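Local coordinates for receptor-type adenylate cyclase GRESAG 4.1 (Trypanosoma brucei, PDB 1FX2), which converts ATP to 3',5'-cyclic AMP and diphosphate with magnesium as cofactor, the fragment here being the cytoplasmic catalytic domain of a transmembrane receptor-type cyclase, at residues A[33-44]-A[88-96]. Numbering follows the deposited sequence.
Sequences LMPDAVAAHHRM and HDWGTNALD
Ala-37 and Trp-90 bring the two backbones nearest, their CA atoms 6.9 Å apart, where the first turns of helix 34-51 run past the loop joining helix 71-87 to helix 94-109. Trp-90 directs the six-membered part of its indole at the helix: CZ3 approaches Ala-37 O edge-on at 3.5 Å, near the ring plane, and Ala-37 CB also touches CZ3. Met-44 bends at chi3 (-76°), which swings CE over one face of the His-88 imidazole, a CH-pi contact 4.0 Å from the centroid; the same methyl meets Trp-90 CH2 at 3.6 Å. His-88 CD2 in turn sits 3.4 Å above the indole plane of Trp-90, over its centre, while Ala-40 CB touches His-88 NE2. In the class III cyclase catalytic domain this ties helix 34-51, whose Val-38 and His-41 pack on strand 13-20, to the loop leading into helix 94-109. Trp-90 NE1 donates a hydrogen bond to Phe-85 O, which helps hold the indole in place. At the other end, Leu-33 CD1 packs on Ala-94 CB (3.7 Å) and reaches Thr-92 OG1, which caps the following helix by accepting from Ala-94 N. The Met-34 side chain crosses that of Leu-95 at a slant, Met-34 SD 3.8 Å from Leu-95 CD2; the side chain of Met-34 is about 6 Å from that of Asp-62, a predicted magnesium ligand.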
ATOM      1  N   LEU A  33     -23.374   7.760  30.362  1.00 13.72           N
ATOM      2  CA  LEU A  33     -23.659   8.074  28.932  1.00 14.65           C
ATOM      3  C   LEU A  33     -23.296   6.874  28.065  1.00 10.96           C
ATOM      4  O   LEU A  33     -23.933   6.661  27.057  1.00 12.47           O
ATOM      5  CB  LEU A  33     -22.790   9.263  28.405  1.00 12.92           C
ATOM      6  CG  LEU A  33     -22.789  10.599  29.116  1.00 25.10           C
ATOM      7  CD1 LEU A  33     -21.715  11.509  28.438  1.00 21.59           C
ATOM      8  CD2 LEU A  33     -24.208  11.138  28.958  1.00 22.60           C
ATOM      9  N   MET A  34     -22.290   6.085  28.452  1.00 10.70           N
ATOM     10  CA  MET A  34     -21.832   5.033  27.541  1.00 10.56           C
ATOM     11  C   MET A  34     -22.870   3.926  27.229  1.00 10.63           C
ATOM     12  O   MET A  34     -22.936   3.436  26.109  1.00  9.81           O
ATOM     13  CB  MET A  34     -20.447   4.489  28.005  1.00 10.63           C
ATOM     14  CG  MET A  34     -19.289   5.429  27.778  1.00  9.37           C
ATOM     15  SD  MET A  34     -19.046   5.853  26.014  1.00 10.25           S
ATOM     16  CE  MET A  34     -18.187   4.375  25.456  1.00 11.95           C
ATOM     17  N   PRO A  35     -23.648   3.464  28.213  1.00  9.34           N
ATOM     18  CA  PRO A  35     -24.608   2.445  27.803  1.00  9.06           C
ATOM     19  C   PRO A  35     -25.493   2.847  26.646  1.00 10.94           C
ATOM     20  O   PRO A  35     -25.661   2.110  25.688  1.00  9.85           O
ATOM     21  CB  PRO A  35     -25.422   2.178  29.102  1.00 11.37           C
ATOM     22  CG  PRO A  35     -24.395   2.455  30.205  1.00 10.36           C
ATOM     23  CD  PRO A  35     -23.600   3.689  29.690  1.00  9.72           C
ATOM     24  N   ASP A  36     -26.040   4.070  26.703  1.00 10.28           N
ATOM     25  CA  ASP A  36     -26.912   4.495  25.627  1.00 10.01           C
ATOM     26  C   ASP A  36     -26.094   4.805  24.335  1.00 10.37           C
ATOM     27  O   ASP A  36     -26.589   4.480  23.262  1.00  9.70           O
ATOM     28  CB  ASP A  36     -27.584   5.786  26.033  1.00 13.53           C
ATOM     29  CG  ASP A  36     -28.700   5.609  27.051  1.00 19.00           C
ATOM     30  OD1 ASP A  36     -29.150   4.504  27.316  1.00 18.29           O
ATOM     31  OD2 ASP A  36     -29.166   6.651  27.561  1.00 22.43           O
ATOM     32  N   ALA A  37     -24.866   5.321  24.507  1.00  8.95           N
ATOM     33  CA  ALA A  37     -24.111   5.644  23.284  1.00  7.43           C
ATOM     34  C   ALA A  37     -23.718   4.386  22.587  1.00  8.85           C
ATOM     35  O   ALA A  37     -23.811   4.306  21.374  1.00  8.83           O
ATOM     36  CB  ALA A  37     -22.871   6.471  23.597  1.00  9.71           C
ATOM     37  N   VAL A  38     -23.282   3.366  23.358  1.00  8.07           N
ATOM     38  CA  VAL A  38     -22.838   2.156  22.706  1.00  8.83           C
ATOM     39  C   VAL A  38     -24.046   1.422  22.125  1.00  8.16           C
ATOM     40  O   VAL A  38     -23.943   0.852  21.088  1.00 10.39           O
ATOM     41  CB  VAL A  38     -21.959   1.235  23.608  1.00  7.99           C
ATOM     42  CG1 VAL A  38     -21.429   0.019  22.829  1.00 10.71           C
ATOM     43  CG2 VAL A  38     -20.710   2.066  24.129  1.00  9.30           C
ATOM     44  N   ALA A  39     -25.192   1.415  22.832  1.00  9.24           N
ATOM     45  CA  ALA A  39     -26.371   0.804  22.244  1.00  9.49           C
ATOM     46  C   ALA A  39     -26.741   1.476  20.917  1.00  9.58           C
ATOM     47  O   ALA A  39     -27.062   0.756  19.964  1.00 11.39           O
ATOM     48  CB  ALA A  39     -27.539   0.895  23.244  1.00 12.45           C
ATOM     49  N   ALA A  40     -26.567   2.807  20.814  1.00  9.76           N
ATOM     50  CA  ALA A  40     -26.895   3.463  19.537  1.00  7.34           C
ATOM     51  C   ALA A  40     -25.886   3.024  18.458  1.00  9.39           C
ATOM     52  O   ALA A  40     -26.248   2.855  17.292  1.00 10.50           O
ATOM     53  CB  ALA A  40     -26.935   4.991  19.689  1.00  9.51           C
ATOM     54  N   HIS A  41     -24.618   2.942  18.890  1.00  9.24           N
ATOM     55  CA  HIS A  41     -23.546   2.444  17.985  1.00  7.27           C
ATOM     56  C   HIS A  41     -23.950   1.105  17.413  1.00  8.76           C
ATOM     57  O   HIS A  41     -23.827   0.881  16.214  1.00 10.33           O
ATOM     58  CB  HIS A  41     -22.196   2.413  18.845  1.00  7.23           C
ATOM     59  CG  HIS A  41     -21.139   1.470  18.348  1.00  8.27           C
ATOM     60  ND1 HIS A  41     -21.172   0.113  18.643  1.00 10.47           N
ATOM     61  CD2 HIS A  41     -19.934   1.696  17.767  1.00  8.59           C
ATOM     62  CE1 HIS A  41     -20.009  -0.444  18.282  1.00 10.34           C
ATOM     63  NE2 HIS A  41     -19.249   0.501  17.723  1.00  9.73           N
ATOM     64  N   HIS A  42     -24.355   0.175  18.274  1.00  8.29           N
ATOM     65  CA  HIS A  42     -24.738  -1.151  17.746  1.00  7.71           C
ATOM     66  C   HIS A  42     -25.935  -1.091  16.804  1.00  7.98           C
ATOM     67  O   HIS A  42     -26.002  -1.803  15.816  1.00 10.72           O
ATOM     68  CB  HIS A  42     -25.049  -2.086  18.910  1.00  9.25           C
ATOM     69  CG  HIS A  42     -23.860  -2.744  19.535  1.00 11.07           C
ATOM     70  ND1 HIS A  42     -22.707  -2.069  19.851  1.00 15.57           N
ATOM     71  CD2 HIS A  42     -23.654  -4.025  19.926  1.00 15.88           C
ATOM     72  CE1 HIS A  42     -21.843  -2.888  20.425  1.00 13.82           C
ATOM     73  NE2 HIS A  42     -22.386  -4.092  20.464  1.00 13.95           N
ATOM     74  N   ARG A  43     -26.933  -0.261  17.141  1.00  9.73           N
ATOM     75  CA  ARG A  43     -28.065  -0.181  16.241  1.00  9.57           C
ATOM     76  C   ARG A  43     -27.657   0.342  14.863  1.00  8.54           C
ATOM     77  O   ARG A  43     -28.095  -0.158  13.832  1.00 10.36           O
ATOM     78  CB  ARG A  43     -29.122   0.734  16.868  1.00  9.36           C
ATOM     79  CG  ARG A  43     -29.810   0.136  18.023  1.00 13.05           C
ATOM     80  CD  ARG A  43     -31.038   1.020  18.305  1.00 30.18           C
ATOM     81  NE  ARG A  43     -30.682   2.401  18.686  1.00 26.72           N
ATOM     82  CZ  ARG A  43     -30.426   2.766  19.948  1.00 24.99           C
ATOM     83  NH1 ARG A  43     -30.469   1.849  20.929  1.00 30.70           N
ATOM     84  NH2 ARG A  43     -30.296   4.049  20.240  1.00 27.72           N
ATOM     85  N   MET A  44     -26.781   1.382  14.827  1.00  9.81           N
ATOM     86  CA  MET A  44     -26.334   1.924  13.529  1.00  9.39           C
ATOM     87  C   MET A  44     -25.488   0.892  12.768  1.00  9.09           C
ATOM     88  O   MET A  44     -25.695   0.723  11.566  1.00 10.91           O
ATOM     89  CB  MET A  44     -25.580   3.215  13.715  1.00 10.88           C
ATOM     90  CG  MET A  44     -26.513   4.360  14.166  1.00 13.49           C
ATOM     91  SD  MET A  44     -25.678   5.972  14.130  1.00 13.86           S
ATOM     92  CE  MET A  44     -24.664   5.782  15.681  1.00 11.52           C
ATOM     93  N   HIS A  88     -25.061  11.394  13.387  1.00  9.08           N
ATOM     94  CA  HIS A  88     -25.891  11.074  14.547  1.00  9.12           C
ATOM     95  C   HIS A  88     -25.859  12.140  15.649  1.00  9.20           C
ATOM     96  O   HIS A  88     -24.849  12.670  15.938  1.00 10.74           O
ATOM     97  CB  HIS A  88     -25.417   9.732  15.141  1.00  9.96           C
ATOM     98  CG  HIS A  88     -26.225   9.229  16.277  1.00  9.67           C
ATOM     99  ND1 HIS A  88     -27.482   8.662  16.077  1.00 12.15           N
ATOM    100  CD2 HIS A  88     -25.964   9.160  17.598  1.00  9.99           C
ATOM    101  CE1 HIS A  88     -27.937   8.274  17.266  1.00 10.83           C
ATOM    102  NE2 HIS A  88     -27.048   8.562  18.201  1.00 12.25           N
ATOM    103  N   ASP A  89     -27.019  12.377  16.270  1.00 10.89           N
ATOM    104  CA  ASP A  89     -27.093  13.298  17.412  1.00 13.55           C
ATOM    105  C   ASP A  89     -26.875  12.450  18.670  1.00 12.67           C
ATOM    106  O   ASP A  89     -27.713  11.657  19.118  1.00 12.08           O
ATOM    107  CB  ASP A  89     -28.461  13.942  17.464  1.00 15.60           C
ATOM    108  CG  ASP A  89     -28.577  14.909  18.642  1.00 20.13           C
ATOM    109  OD1 ASP A  89     -27.617  15.069  19.431  1.00 14.85           O
ATOM    110  OD2 ASP A  89     -29.627  15.538  18.748  1.00 26.85           O
ATOM    111  N   TRP A  90     -25.709  12.608  19.232  1.00  8.25           N
ATOM    112  CA  TRP A  90     -25.306  11.866  20.434  1.00  8.30           C
ATOM    113  C   TRP A  90     -25.870  12.459  21.713  1.00 13.25           C
ATOM    114  O   TRP A  90     -25.710  11.848  22.783  1.00 12.38           O
ATOM    115  CB  TRP A  90     -23.735  11.793  20.510  1.00 10.14           C
ATOM    116  CG  TRP A  90     -23.130  11.032  19.358  1.00  8.82           C
ATOM    117  CD1 TRP A  90     -22.724  11.571  18.196  1.00  9.56           C
ATOM    118  CD2 TRP A  90     -23.004   9.622  19.245  1.00  8.04           C
ATOM    119  NE1 TRP A  90     -22.349  10.596  17.320  1.00  8.33           N
ATOM    120  CE2 TRP A  90     -22.507   9.366  17.931  1.00  7.71           C
ATOM    121  CE3 TRP A  90     -23.284   8.553  20.127  1.00  9.69           C
ATOM    122  CZ2 TRP A  90     -22.269   8.066  17.461  1.00  9.14           C
ATOM    123  CZ3 TRP A  90     -23.054   7.252  19.653  1.00  9.48           C
ATOM    124  CH2 TRP A  90     -22.549   7.024  18.339  1.00  9.52           C
ATOM    125  N   GLY A  91     -26.441  13.658  21.592  1.00 14.23           N
ATOM    126  CA  GLY A  91     -27.102  14.269  22.765  1.00 12.56           C
ATOM    127  C   GLY A  91     -26.149  14.734  23.841  1.00 16.03           C
ATOM    128  O   GLY A  91     -26.618  15.090  24.922  1.00 19.62           O
ATOM    129  N   THR A  92     -24.864  14.869  23.512  1.00 13.02           N
ATOM    130  CA  THR A  92     -23.858  15.310  24.445  1.00 12.13           C
ATOM    131  C   THR A  92     -22.615  15.758  23.691  1.00 14.02           C
ATOM    132  O   THR A  92     -22.327  15.195  22.626  1.00 13.25           O
ATOM    133  CB  THR A  92     -23.449  14.152  25.456  1.00 15.41           C
ATOM    134  OG1 THR A  92     -22.496  14.675  26.375  1.00 16.09           O
ATOM    135  CG2 THR A  92     -22.774  12.967  24.699  1.00 13.76           C
ATOM    136  N   ASN A  93     -21.835  16.686  24.274  1.00 13.16           N
ATOM    137  CA  ASN A  93     -20.514  17.048  23.697  1.00 13.29           C
ATOM    138  C   ASN A  93     -19.464  16.428  24.575  1.00 13.86           C
ATOM    139  O   ASN A  93     -18.266  16.594  24.295  1.00 13.17           O
ATOM    140  CB  ASN A  93     -20.250  18.566  23.715  1.00 17.58           C
ATOM    141  CG  ASN A  93     -21.192  19.333  22.823  1.00 24.13           C
ATOM    142  OD1 ASN A  93     -21.469  18.941  21.700  1.00 31.78           O
ATOM    143  ND2 ASN A  93     -21.734  20.414  23.370  1.00 34.60           N
ATOM    144  N   ALA A  94     -19.870  15.637  25.585  1.00 11.14           N
ATOM    145  CA  ALA A  94     -18.864  15.130  26.530  1.00 11.07           C
ATOM    146  C   ALA A  94     -17.834  14.155  25.932  1.00  9.00           C
ATOM    147  O   ALA A  94     -16.692  14.103  26.347  1.00  9.61           O
ATOM    148  CB  ALA A  94     -19.516  14.449  27.705  1.00 15.51           C
ATOM    149  N   LEU A  95     -18.290  13.349  25.023  1.00 11.57           N
ATOM    150  CA  LEU A  95     -17.390  12.400  24.383  1.00  8.62           C
ATOM    151  C   LEU A  95     -16.357  13.117  23.473  1.00  8.83           C
ATOM    152  O   LEU A  95     -15.138  12.819  23.551  1.00  8.73           O
ATOM    153  CB  LEU A  95     -18.380  11.511  23.637  1.00  9.50           C
ATOM    154  CG  LEU A  95     -18.970  10.439  24.549  1.00 10.29           C
ATOM    155  CD1 LEU A  95     -20.376  10.078  24.140  1.00 37.32           C
ATOM    156  CD2 LEU A  95     -18.123   9.225  24.633  1.00 38.53           C
ATOM    157  N   ASP A  96     -16.805  14.155  22.744  1.00  7.42           N
ATOM    158  CA  ASP A  96     -15.890  14.974  21.929  1.00  9.17           C
ATOM    159  C   ASP A  96     -14.909  15.725  22.828  1.00  8.35           C
ATOM    160  O   ASP A  96     -13.715  15.801  22.537  1.00  9.58           O
ATOM    161  CB  ASP A  96     -16.699  15.908  21.063  1.00  8.54           C
ATOM    162  CG  ASP A  96     -17.399  15.168  19.953  1.00 10.81           C
ATOM    163  OD1 ASP A  96     -18.570  14.766  20.101  1.00  9.56           O
ATOM    164  OD2 ASP A  96     -16.699  14.889  18.942  1.00  9.56           O
TER